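Local structure of ABC transporter substrate binding protein (Ribose) (Agrobacterium vitis S4, 4WT7) at residues G279-Q284 with S299-L304. The protein probably binds a sugar or sugar alcohol for uptake by an ABC transporter, and is seen here with D-allitol bound. Numbering follows the deposited sequence.
Sequences GRQAIQ and SYVPAL
The flat carboxamide of Q281 is sandwiched between S299 and V301: S299 CB sits obliquely over one face, and V301 CG2 covers the other. At its rim NE2 points to the backbone of the strand and OE1 to a water. The serine side is tight, with NE2 3.1 Å from S299 CB, whereas V301 CG2 stands 3.7 Å from OE1. Glutamine suits this place because it is long enough to reach the strand and its amide can both donate and accept; CG anti to the backbone N (chi1 -159°) and an extended chain deliver it there. NE2 makes a weak but fairly straight bond to S299 O (3.3 Å, 165°); its stronger partner is S130 OG. OE1 accepts from a water at 2.6 Å, which also donates to Y300 O, so two successive carbonyls are served. Serine is small enough to lie close to the amide while OG binds N128, and the branched V301 offers a methyl to the opposite face. Helix 275-290 is thereby tied to edge strand 298-300 of the parallel sheet, just before the chain crosses to strand 304-307 of the second sheet, one of the interdomain crossovers characteristic of type I periplasmic binding proteins.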
ATOM      1  N   GLY A 279       5.024  -5.829  -9.060  1.00 10.26           N
ATOM      2  CA  GLY A 279       4.565  -5.718 -10.436  1.00 11.44           C
ATOM      3  C   GLY A 279       5.166  -6.774 -11.355  1.00 11.50           C
ATOM      4  O   GLY A 279       4.460  -7.396 -12.160  1.00 12.45           O
ATOM      5  N   ARG A 280       6.469  -6.994 -11.251  1.00 13.14           N
ATOM      6  CA  ARG A 280       7.103  -8.056 -12.046  1.00 12.30           C
ATOM      7  C   ARG A 280       6.576  -9.423 -11.694  1.00 12.56           C
ATOM      8  O   ARG A 280       6.317 -10.240 -12.567  1.00 13.94           O
ATOM      9  CB  ARG A 280       8.635  -8.023 -11.904  1.00 14.33           C
ATOM     10  CG  ARG A 280       9.267  -7.001 -12.807  1.00 19.30           C
ATOM     11  CD  ARG A 280      10.797  -7.127 -12.828  1.00 18.61           C
ATOM     12  NE  ARG A 280      11.383  -6.826 -11.528  1.00 17.84           N
ATOM     13  CZ  ARG A 280      11.580  -5.595 -11.041  1.00 20.54           C
ATOM     14  NH1 ARG A 280      11.225  -4.518 -11.736  1.00 19.69           N
ATOM     15  NH2 ARG A 280      12.134  -5.444  -9.838  1.00 19.46           N
ATOM     16  N   GLN A 281       6.379  -9.675 -10.415  1.00 15.02           N
ATOM     17  CA  GLN A 281       5.811 -10.944 -10.021  1.00 14.28           C
ATOM     18  C   GLN A 281       4.457 -11.182 -10.659  1.00 13.18           C
ATOM     19  O   GLN A 281       4.180 -12.278 -11.188  1.00 14.41           O
ATOM     20  CB  GLN A 281       5.657 -11.022  -8.521  1.00 15.04           C
ATOM     21  CG  GLN A 281       5.577 -12.457  -8.079  1.00 17.31           C
ATOM     22  CD  GLN A 281       5.225 -12.577  -6.631  1.00 19.48           C
ATOM     23  OE1 GLN A 281       5.998 -13.130  -5.843  1.00 19.03           O
ATOM     24  NE2 GLN A 281       4.038 -12.078  -6.258  1.00 19.39           N
ATOM     25  N   ALA A 282       3.603 -10.160 -10.611  1.00  8.87           N
ATOM     26  CA  ALA A 282       2.259 -10.312 -11.174  1.00  8.92           C
ATOM     27  C   ALA A 282       2.371 -10.791 -12.632  1.00  9.22           C
ATOM     28  O   ALA A 282       1.731 -11.760 -13.014  1.00  9.26           O
ATOM     29  CB  ALA A 282       1.469  -9.008 -11.092  1.00  8.98           C
ATOM     30  N   ILE A 283       3.206 -10.115 -13.426  1.00 11.28           N
ATOM     31  CA  ILE A 283       3.360 -10.464 -14.834  1.00 12.28           C
ATOM     32  C   ILE A 283       4.051 -11.827 -15.038  1.00  9.91           C
ATOM     33  O   ILE A 283       3.680 -12.603 -15.937  1.00 10.64           O
ATOM     34  CB  ILE A 283       4.098  -9.376 -15.614  1.00 11.52           C
ATOM     35  CG1 ILE A 283       3.420  -8.024 -15.408  1.00 13.38           C
ATOM     36  CG2 ILE A 283       4.059  -9.690 -17.071  1.00 11.19           C
ATOM     37  CD1 ILE A 283       1.889  -8.067 -15.587  1.00 11.54           C
ATOM     38  N   GLN A 284       5.046 -12.122 -14.216  1.00 13.01           N
ATOM     39  CA  GLN A 284       5.627 -13.452 -14.205  1.00 13.86           C
ATOM     40  C   GLN A 284       4.492 -14.456 -14.016  1.00 14.35           C
ATOM     41  O   GLN A 284       4.428 -15.464 -14.723  1.00 12.94           O
ATOM     42  CB  GLN A 284       6.682 -13.625 -13.092  1.00 12.43           C
ATOM     43  CG  GLN A 284       8.076 -13.018 -13.407  1.00 12.96           C
ATOM     44  CD  GLN A 284       8.888 -13.837 -14.434  1.00 16.33           C
ATOM     45  OE1 GLN A 284       9.197 -15.015 -14.211  1.00 16.48           O
ATOM     46  NE2 GLN A 284       9.236 -13.209 -15.557  1.00 15.05           N
ATOM     47  N   SER A 299       0.680 -14.547  -3.619  1.00 11.18           N
ATOM     48  CA  SER A 299       2.131 -14.652  -3.767  1.00 11.50           C
ATOM     49  C   SER A 299       2.752 -13.489  -2.999  1.00 11.43           C
ATOM     50  O   SER A 299       2.534 -12.334  -3.352  1.00 11.33           O
ATOM     51  CB  SER A 299       2.509 -14.599  -5.248  1.00 11.68           C
ATOM     52  OG  SER A 299       1.919 -15.715  -5.911  1.00 11.79           O
ATOM     53  N   TYR A 300       3.496 -13.787  -1.938  1.00 11.67           N
ATOM     54  CA  TYR A 300       3.987 -12.745  -1.043  1.00 12.00           C
ATOM     55  C   TYR A 300       5.379 -12.325  -1.371  1.00 11.97           C
ATOM     56  O   TYR A 300       6.255 -13.148  -1.581  1.00 12.44           O
ATOM     57  CB  TYR A 300       3.904 -13.200   0.421  1.00 11.83           C
ATOM     58  CG  TYR A 300       2.479 -13.580   0.808  1.00 11.63           C
ATOM     59  CD1 TYR A 300       1.487 -12.622   0.876  1.00 11.29           C
ATOM     60  CD2 TYR A 300       2.133 -14.897   1.085  1.00 11.92           C
ATOM     61  CE1 TYR A 300       0.189 -12.960   1.209  1.00 11.25           C
ATOM     62  CE2 TYR A 300       0.847 -15.246   1.419  1.00 11.85           C
ATOM     63  CZ  TYR A 300      -0.123 -14.279   1.484  1.00 11.52           C
ATOM     64  OH  TYR A 300      -1.417 -14.597   1.809  1.00 11.58           O
ATOM     65  N   VAL A 301       5.573 -11.024  -1.434  1.00 11.84           N
ATOM     66  CA  VAL A 301       6.887 -10.462  -1.663  1.00 12.22           C
ATOM     67  C   VAL A 301       7.368  -9.864  -0.353  1.00 12.30           C
ATOM     68  O   VAL A 301       6.616  -9.124   0.296  1.00 11.97           O
ATOM     69  CB  VAL A 301       6.853  -9.354  -2.693  1.00 12.17           C
ATOM     70  CG1 VAL A 301       8.229  -8.641  -2.715  1.00 12.65           C
ATOM     71  CG2 VAL A 301       6.503  -9.920  -4.048  1.00 12.25           C
ATOM     72  N   PRO A 302       8.615 -10.174   0.039  1.00 12.85           N
ATOM     73  CA  PRO A 302       9.050  -9.759   1.361  1.00 13.02           C
ATOM     74  C   PRO A 302       9.009  -8.234   1.521  1.00 12.79           C
ATOM     75  O   PRO A 302       9.139  -7.497   0.543  1.00 12.74           O
ATOM     76  CB  PRO A 302      10.482 -10.302   1.444  1.00 13.79           C
ATOM     77  CG  PRO A 302      10.452 -11.535   0.542  1.00 14.00           C
ATOM     78  CD  PRO A 302       9.564 -11.102  -0.600  1.00 13.44           C
ATOM     79  N   ALA A 303       8.830  -7.798   2.762  1.00 12.77           N
ATOM     80  CA  ALA A 303       8.845  -6.375   3.140  1.00 12.67           C
ATOM     81  C   ALA A 303       9.871  -6.189   4.226  1.00 13.17           C
ATOM     82  O   ALA A 303      10.170  -7.126   4.927  1.00 13.52           O
ATOM     83  CB  ALA A 303       7.504  -5.951   3.662  1.00 12.27           C
ATOM     84  N   LEU A 304      10.374  -4.976   4.405  1.00 13.29           N
ATOM     85  CA  LEU A 304      11.471  -4.751   5.354  1.00 13.86           C
ATOM     86  C   LEU A 304      11.200  -3.596   6.320  1.00 13.83           C
ATOM     87  O   LEU A 304      11.138  -2.447   5.901  1.00 13.69           O
ATOM     88  CB  LEU A 304      12.768  -4.434   4.581  1.00 14.32           C
ATOM     89  CG  LEU A 304      13.127  -5.342   3.417  1.00 15.00           C
ATOM     90  CD1 LEU A 304      13.990  -4.615   2.345  1.00 15.23           C
ATOM     91  CD2 LEU A 304      13.889  -6.519   4.027  1.00 15.87           C
TER
HETATM   92  O   HOH W   1       6.139 -14.641  -3.742  1.00 26.39           O